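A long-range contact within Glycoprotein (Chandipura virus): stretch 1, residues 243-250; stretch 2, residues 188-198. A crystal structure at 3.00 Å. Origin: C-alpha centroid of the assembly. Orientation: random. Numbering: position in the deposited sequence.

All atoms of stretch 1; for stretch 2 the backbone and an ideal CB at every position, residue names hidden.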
ATOM      1  N   ARG A 243     -33.487  -2.137 -20.396  1.00 72.97           N
ATOM      2  CA  ARG A 243     -34.137  -0.938 -20.903  1.00 80.66           C
ATOM      3  C   ARG A 243     -34.184   0.186 -19.870  1.00 85.21           C
ATOM      4  O   ARG A 243     -34.397  -0.055 -18.685  1.00 85.52           O
ATOM      5  CB  ARG A 243     -35.552  -1.257 -21.384  1.00 80.01           C
ATOM      6  CG  ARG A 243     -35.619  -2.242 -22.543  1.00 87.19           C
ATOM      7  CD  ARG A 243     -37.064  -2.561 -22.907  1.00 96.71           C
ATOM      8  NE  ARG A 243     -37.167  -3.387 -24.108  1.00115.11           N
ATOM      9  CZ  ARG A 243     -38.311  -3.677 -24.724  1.00132.56           C
ATOM     10  NH1 ARG A 243     -39.460  -3.207 -24.253  1.00136.88           N
ATOM     11  NH2 ARG A 243     -38.308  -4.436 -25.814  1.00135.73           N
ATOM     12  N   ILE A 244     -33.972   1.411 -20.340  1.00 88.24           N
ATOM     13  CA  ILE A 244     -34.110   2.610 -19.525  1.00 82.85           C
ATOM     14  C   ILE A 244     -34.981   3.566 -20.315  1.00 90.93           C
ATOM     15  O   ILE A 244     -34.737   3.786 -21.502  1.00 91.46           O
ATOM     16  CB  ILE A 244     -32.749   3.277 -19.251  1.00 85.52           C
ATOM     17  CG1 ILE A 244     -31.874   2.378 -18.372  1.00 90.69           C
ATOM     18  CG2 ILE A 244     -32.938   4.640 -18.603  1.00 84.24           C
ATOM     19  CD1 ILE A 244     -32.449   2.092 -16.999  1.00 81.33           C
ATOM     20  N   GLN A 245     -35.992   4.131 -19.657  1.00 98.38           N
ATOM     21  CA  GLN A 245     -37.032   4.904 -20.337  1.00101.29           C
ATOM     22  C   GLN A 245     -37.595   4.086 -21.489  1.00 91.98           C
ATOM     23  O   GLN A 245     -37.759   4.586 -22.602  1.00 84.30           O
ATOM     24  CB  GLN A 245     -36.507   6.253 -20.837  1.00112.09           C
ATOM     25  CG  GLN A 245     -37.606   7.276 -21.101  1.00113.63           C
ATOM     26  CD  GLN A 245     -37.069   8.604 -21.591  1.00111.30           C
ATOM     27  OE1 GLN A 245     -36.392   8.673 -22.617  1.00 96.19           O
ATOM     28  NE2 GLN A 245     -37.371   9.671 -20.857  1.00119.30           N
ATOM     29  N   GLU A 246     -37.855   2.812 -21.201  1.00 97.22           N
ATOM     30  CA  GLU A 246     -38.433   1.864 -22.150  1.00 94.51           C
ATOM     31  C   GLU A 246     -37.655   1.759 -23.462  1.00 92.28           C
ATOM     32  O   GLU A 246     -38.224   1.496 -24.517  1.00 98.56           O
ATOM     33  CB  GLU A 246     -39.911   2.180 -22.395  1.00103.10           C
ATOM     34  CG  GLU A 246     -40.783   1.979 -21.164  1.00111.20           C
ATOM     35  CD  GLU A 246     -42.232   2.363 -21.395  1.00135.50           C
ATOM     36  OE1 GLU A 246     -42.987   2.443 -20.403  1.00146.90           O
ATOM     37  OE2 GLU A 246     -42.620   2.582 -22.563  1.00145.08           O
ATOM     38  N   LYS A 247     -36.347   1.963 -23.387  1.00 97.69           N
ATOM     39  CA  LYS A 247     -35.485   1.827 -24.553  1.00104.74           C
ATOM     40  C   LYS A 247     -34.217   1.101 -24.143  1.00 98.98           C
ATOM     41  O   LYS A 247     -33.735   1.277 -23.023  1.00 86.25           O
ATOM     42  CB  LYS A 247     -35.118   3.202 -25.123  1.00106.88           C
ATOM     43  CG  LYS A 247     -36.291   4.031 -25.615  1.00111.27           C
ATOM     44  CD  LYS A 247     -35.865   5.469 -25.836  1.00124.09           C
ATOM     45  CE  LYS A 247     -34.560   5.536 -26.621  1.00134.20           C
ATOM     46  NZ  LYS A 247     -34.016   6.922 -26.714  1.00137.36           N
ATOM     47  N   HIS A 248     -33.693   0.283 -25.051  1.00 94.38           N
ATOM     48  CA  HIS A 248     -32.391  -0.359 -24.879  1.00105.56           C
ATOM     49  C   HIS A 248     -31.308   0.621 -24.385  1.00 99.52           C
ATOM     50  O   HIS A 248     -30.995   1.608 -25.053  1.00100.85           O
ATOM     51  CB  HIS A 248     -31.971  -0.968 -26.212  1.00131.29           C
ATOM     52  CG  HIS A 248     -32.267  -0.089 -27.390  1.00166.81           C
ATOM     53  ND1 HIS A 248     -33.497  -0.066 -28.012  1.00182.19           N
ATOM     54  CD2 HIS A 248     -31.497   0.810 -28.050  1.00176.64           C
ATOM     55  CE1 HIS A 248     -33.471   0.803 -29.006  1.00186.74           C
ATOM     56  NE2 HIS A 248     -32.268   1.346 -29.054  1.00183.92           N
ATOM     57  N   LEU A 249     -30.739   0.346 -23.215  1.00 90.88           N
ATOM     58  CA  LEU A 249     -29.778   1.264 -22.601  1.00 90.77           C
ATOM     59  C   LEU A 249     -28.380   1.190 -23.217  1.00 86.95           C
ATOM     60  O   LEU A 249     -27.748   2.216 -23.471  1.00 87.50           O
ATOM     61  CB  LEU A 249     -29.693   1.030 -21.087  1.00 77.63           C
ATOM     62  CG  LEU A 249     -28.576   1.803 -20.377  1.00 68.91           C
ATOM     63  CD1 LEU A 249     -28.798   3.302 -20.509  1.00 69.35           C
ATOM     64  CD2 LEU A 249     -28.443   1.394 -18.914  1.00 61.55           C
ATOM     65  N   LEU A 250     -27.903  -0.029 -23.439  1.00 79.85           N
ATOM     66  CA  LEU A 250     -26.552  -0.259 -23.949  1.00 79.68           C
ATOM     67  C   LEU A 250     -26.205   0.429 -25.287  1.00 89.26           C
ATOM     68  O   LEU A 250     -25.149   1.060 -25.396  1.00 96.10           O
ATOM     69  CB  LEU A 250     -26.259  -1.764 -24.013  1.00 71.88           C
ATOM     70  CG  LEU A 250     -24.831  -2.193 -24.344  1.00 73.16           C
ATOM     71  CD1 LEU A 250     -23.864  -1.729 -23.272  1.00 65.41           C
ATOM     72  CD2 LEU A 250     -24.760  -3.694 -24.502  1.00 72.50           C
ATOM     73  N   UNK A 188     -27.462   2.405 -10.828  1.00 65.99           N
ATOM     74  CA  UNK A 188     -28.613   3.279 -10.983  1.00 58.68           C
ATOM     75  C   UNK A 188     -28.359   4.345 -12.035  1.00 66.41           C
ATOM     76  O   UNK A 188     -27.304   4.983 -12.052  1.00 79.13           O
ATOM     77  CB  UNK A 188     -28.968   3.933  -9.646  1.00 58.68           C
ATOM     78  N   UNK A 189     -29.338   4.527 -12.914  1.00 60.94           N
ATOM     79  CA  UNK A 189     -29.260   5.510 -13.978  1.00 62.41           C
ATOM     80  C   UNK A 189     -30.127   6.704 -13.617  1.00 64.62           C
ATOM     81  O   UNK A 189     -31.301   6.545 -13.308  1.00 78.14           O
ATOM     82  CB  UNK A 189     -29.690   4.907 -15.317  1.00 62.41           C
ATOM     83  N   UNK A 190     -29.551   7.899 -13.651  1.00 67.14           N
ATOM     84  CA  UNK A 190     -30.317   9.124 -13.436  1.00 68.44           C
ATOM     85  C   UNK A 190     -30.366   9.951 -14.718  1.00 73.62           C
ATOM     86  O   UNK A 190     -29.348  10.168 -15.374  1.00 81.63           O
ATOM     87  CB  UNK A 190     -29.712   9.945 -12.295  1.00 68.44           C
ATOM     88  N   UNK A 191     -31.556  10.410 -15.077  1.00 69.32           N
ATOM     89  CA  UNK A 191     -31.719  11.135 -16.324  1.00 76.91           C
ATOM     90  C   UNK A 191     -32.884  12.103 -16.258  1.00 93.43           C
ATOM     91  O   UNK A 191     -33.768  11.963 -15.414  1.00 99.80           O
ATOM     92  CB  UNK A 191     -31.916  10.157 -17.484  1.00 76.91           C
ATOM     93  N   UNK A 192     -32.882  13.081 -17.159  1.00 97.79           N
ATOM     94  CA  UNK A 192     -33.953  14.063 -17.201  1.00110.63           C
ATOM     95  C   UNK A 192     -35.253  13.402 -17.654  1.00113.18           C
ATOM     96  O   UNK A 192     -35.342  12.870 -18.763  1.00105.38           O
ATOM     97  CB  UNK A 192     -33.585  15.222 -18.130  1.00110.63           C
ATOM     98  N   UNK A 193     -36.250  13.436 -16.776  1.00119.23           N
ATOM     99  CA  UNK A 193     -37.523  12.749 -16.981  1.00116.40           C
ATOM    100  C   UNK A 193     -38.226  13.190 -18.261  1.00120.79           C
ATOM    101  O   UNK A 193     -38.916  12.403 -18.908  1.00123.37           O
ATOM    102  CB  UNK A 193     -38.443  12.989 -15.782  1.00116.40           C
ATOM    103  N   UNK A 194     -38.034  14.453 -18.626  1.00118.48           N
ATOM    104  CA  UNK A 194     -38.771  15.063 -19.722  1.00115.11           C
ATOM    105  C   UNK A 194     -38.100  14.848 -21.076  1.00120.00           C
ATOM    106  O   UNK A 194     -38.761  14.511 -22.057  1.00125.77           O
ATOM    107  CB  UNK A 194     -38.937  16.562 -19.462  1.00115.11           C
ATOM    108  N   UNK A 195     -36.787  15.053 -21.125  1.00119.87           N
ATOM    109  CA  UNK A 195     -36.035  14.932 -22.370  1.00119.63           C
ATOM    110  C   UNK A 195     -35.937  13.482 -22.831  1.00121.67           C
ATOM    111  O   UNK A 195     -36.216  12.554 -22.072  1.00120.89           O
ATOM    112  CB  UNK A 195     -34.633  15.520 -22.198  1.00119.63           C
ATOM    113  N   UNK A 196     -35.539  13.298 -24.085  1.00126.18           N
ATOM    114  CA  UNK A 196     -35.297  11.974 -24.643  1.00128.87           C
ATOM    115  C   UNK A 196     -34.000  11.405 -24.077  1.00125.61           C
ATOM    116  O   UNK A 196     -32.980  12.093 -24.042  1.00134.57           O
ATOM    117  CB  UNK A 196     -35.240  12.031 -26.171  1.00128.87           C
ATOM    118  N   UNK A 197     -34.038  10.151 -23.636  1.00111.98           N
ATOM    119  CA  UNK A 197     -32.872   9.518 -23.026  1.00104.32           C
ATOM    120  C   UNK A 197     -31.684   9.425 -23.994  1.00104.30           C
ATOM    121  O   UNK A 197     -31.829   8.986 -25.136  1.00103.15           O
ATOM    122  CB  UNK A 197     -33.244   8.120 -22.528  1.00104.32           C
ATOM    123  N   UNK A 198     -30.516   9.864 -23.533  1.00101.95           N
ATOM    124  CA  UNK A 198     -29.295   9.811 -24.334  1.00 94.79           C
ATOM    125  C   UNK A 198     -28.059   9.770 -23.439  1.00106.25           C
ATOM    126  O   UNK A 198     -28.093  10.228 -22.295  1.00106.11           O
ATOM    127  CB  UNK A 198     -29.223  11.013 -25.279  1.00 94.79           C
TER

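Stretch 1 folds back on itself in a tight turn: Ile-244 N donates to Lys-247 O at 2.7 Å, and Lys-247 N donates to Ile-244 O at 3.1 Å. Gln-245 and Glu-246 sit between these bonds with positive phi. Ile-244, Gln-245 and Lys-247 direct their CA-to-CB bonds toward stretch 2, offering in turn an apolar branch, an amide and an amine.

Positions 188 and 190 have extended backbones, and their CA-to-CB bonds point away, with nothing of stretch 1 within 5.5 Å of the ideal CB. Stretch 1 therefore sets no preference; the residues are Thr-188 and Ala-190.

Position 189, between them on the strand, points toward stretch 1. Its ideal CB lies 4.3 Å from Ile-244 CD1 and 5.2 Å from Leu-249 CD2, so the surroundings are hydrocarbon and valine, isoleucine or leucine would suit. The residue is Val-189, chi1 t. Val-189 CG1 lies 4.1 Å from Ile-244 CG2, and Val-189 CG2 lies 4.0 Å from Leu-249 CD2 and 4.1 Å from Ile-244 CD1, so both methyls touch Ile-244 and CG2 also meets Leu-249.

Position 191 also points toward stretch 1, but its ideal CB has no neighbour within 5.5 Å. A gap of that size calls for a long or broad side chain, such as an aromatic, leucine or methionine, able to reach Ile-244 CG2 and the Gln-245 amide. Tyr-191 fills it with chi1 p: CE2 packs 3.6 Å from Ile-244 CG2, and CE1 comes within 3.7 Å of Gln-245 NE2. Both approaches to the ring are oblique.

Positions 192, 193 and 194 point away, and polar residues would be as acceptable as any. At Asp-192, OD2 accepts a hydrogen bond from Thr-194 N at 3.1 Å, a local brace within the stretch. Lys-193 extends away from the contact.

Position 195 points sideways, and what stretch 1 engages is its carbonyl, so many side chains would do. Lys-195 O accepts a weak hydrogen bond from Gln-245 NE2 at 3.3 Å, nearly straight at 172°; the lysine side chain leads away.

Position 196 is also sideways, its ideal CB 5.0 Å from Gln-245 OE1 and 5.3 Å from Lys-247 NZ. The nearby amine favours an acid, though a neutral polar group is possible. Glu-196 bends back with chi2 p, and its OE2 forms a long salt bridge with Lys-247 NZ at 3.9 Å. OE2 also lies 3.3 Å from Gln-245 OE1, but both are acceptors and do not bond.

Position 197 points toward stretch 1. Its ideal CB is a tight 3.2 Å from Gln-245 OE1, yet Ile-244 lies nearby, so an aliphatic side chain that turns toward Ile-244 is plausible. The residue is Ile-197: its N donates to Gln-245 OE1 at 3.0 Å, its CD1 packs 3.7 Å from Ile-244 CG2, and its O accepts a weak bond from Lys-247 NZ at 3.4 Å.

Position 198 points away from stretch 1, which leaves its side chain unconstrained; it is Ala-198.

Stretch 2 (188-198) TVAYDKTKEIA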
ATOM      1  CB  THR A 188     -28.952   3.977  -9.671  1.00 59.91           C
ATOM      2  OG1 THR A 188     -29.265   2.997  -8.675  1.00 67.93           O
ATOM      3  CG2 THR A 188     -30.132   4.905  -9.860  1.00 65.36           C
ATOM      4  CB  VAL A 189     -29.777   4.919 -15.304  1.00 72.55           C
ATOM      5  CG1 VAL A 189     -29.797   5.974 -16.382  1.00 83.85           C
ATOM      6  CG2 VAL A 189     -28.924   3.743 -15.735  1.00 77.76           C
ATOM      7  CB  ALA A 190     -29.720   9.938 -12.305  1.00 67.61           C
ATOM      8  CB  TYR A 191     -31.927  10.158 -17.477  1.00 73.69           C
ATOM      9  CG  TYR A 191     -33.160   9.291 -17.345  1.00 70.57           C
ATOM     10  CD1 TYR A 191     -34.366   9.673 -17.910  1.00 79.23           C
ATOM     11  CD2 TYR A 191     -33.109   8.083 -16.668  1.00 74.80           C
ATOM     12  CE1 TYR A 191     -35.487   8.877 -17.797  1.00 89.72           C
ATOM     13  CE2 TYR A 191     -34.224   7.283 -16.548  1.00 76.29           C
ATOM     14  CZ  TYR A 191     -35.409   7.681 -17.115  1.00 80.88           C
ATOM     15  OH  TYR A 191     -36.520   6.881 -16.997  1.00 79.41           O
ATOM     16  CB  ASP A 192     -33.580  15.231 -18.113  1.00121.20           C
ATOM     17  CG  ASP A 192     -34.440  16.452 -17.873  1.00130.12           C
ATOM     18  OD1 ASP A 192     -33.879  17.567 -17.806  1.00132.08           O
ATOM     19  OD2 ASP A 192     -35.674  16.298 -17.750  1.00135.19           O
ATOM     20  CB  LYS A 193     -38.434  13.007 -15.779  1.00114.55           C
ATOM     21  CG  LYS A 193     -39.716  12.207 -15.766  1.00114.70           C
ATOM     22  CD  LYS A 193     -40.699  12.772 -14.745  1.00123.40           C
ATOM     23  CE  LYS A 193     -40.133  12.746 -13.331  1.00121.32           C
ATOM     24  NZ  LYS A 193     -41.103  13.306 -12.344  1.00120.58           N
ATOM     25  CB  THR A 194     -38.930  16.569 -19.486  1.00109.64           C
ATOM     26  OG1 THR A 194     -37.915  17.277 -20.207  1.00116.70           O
ATOM     27  CG2 THR A 194     -38.807  16.880 -18.000  1.00 99.91           C
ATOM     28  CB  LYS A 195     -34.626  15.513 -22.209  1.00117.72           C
ATOM     29  CG  LYS A 195     -34.581  16.900 -21.588  1.00130.49           C
ATOM     30  CD  LYS A 195     -33.154  17.426 -21.488  1.00135.68           C
ATOM     31  CE  LYS A 195     -33.136  18.885 -21.041  1.00143.23           C
ATOM     32  NZ  LYS A 195     -31.790  19.516 -21.169  1.00143.32           N
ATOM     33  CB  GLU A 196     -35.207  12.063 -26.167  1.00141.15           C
ATOM     34  CG  GLU A 196     -34.977  10.738 -26.870  1.00146.06           C
ATOM     35  CD  GLU A 196     -36.204   9.852 -26.853  1.00147.43           C
ATOM     36  OE1 GLU A 196     -36.683   9.480 -27.946  1.00149.72           O
ATOM     37  OE2 GLU A 196     -36.687   9.525 -25.749  1.00144.67           O
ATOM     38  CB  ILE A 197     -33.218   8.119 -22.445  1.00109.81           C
ATOM     39  CG1 ILE A 197     -32.025   7.526 -21.695  1.00109.12           C
ATOM     40  CG2 ILE A 197     -33.691   7.171 -23.528  1.00112.17           C
ATOM     41  CD1 ILE A 197     -32.027   7.832 -20.222  1.00103.89           C
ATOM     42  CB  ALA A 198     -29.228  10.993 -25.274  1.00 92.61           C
TER
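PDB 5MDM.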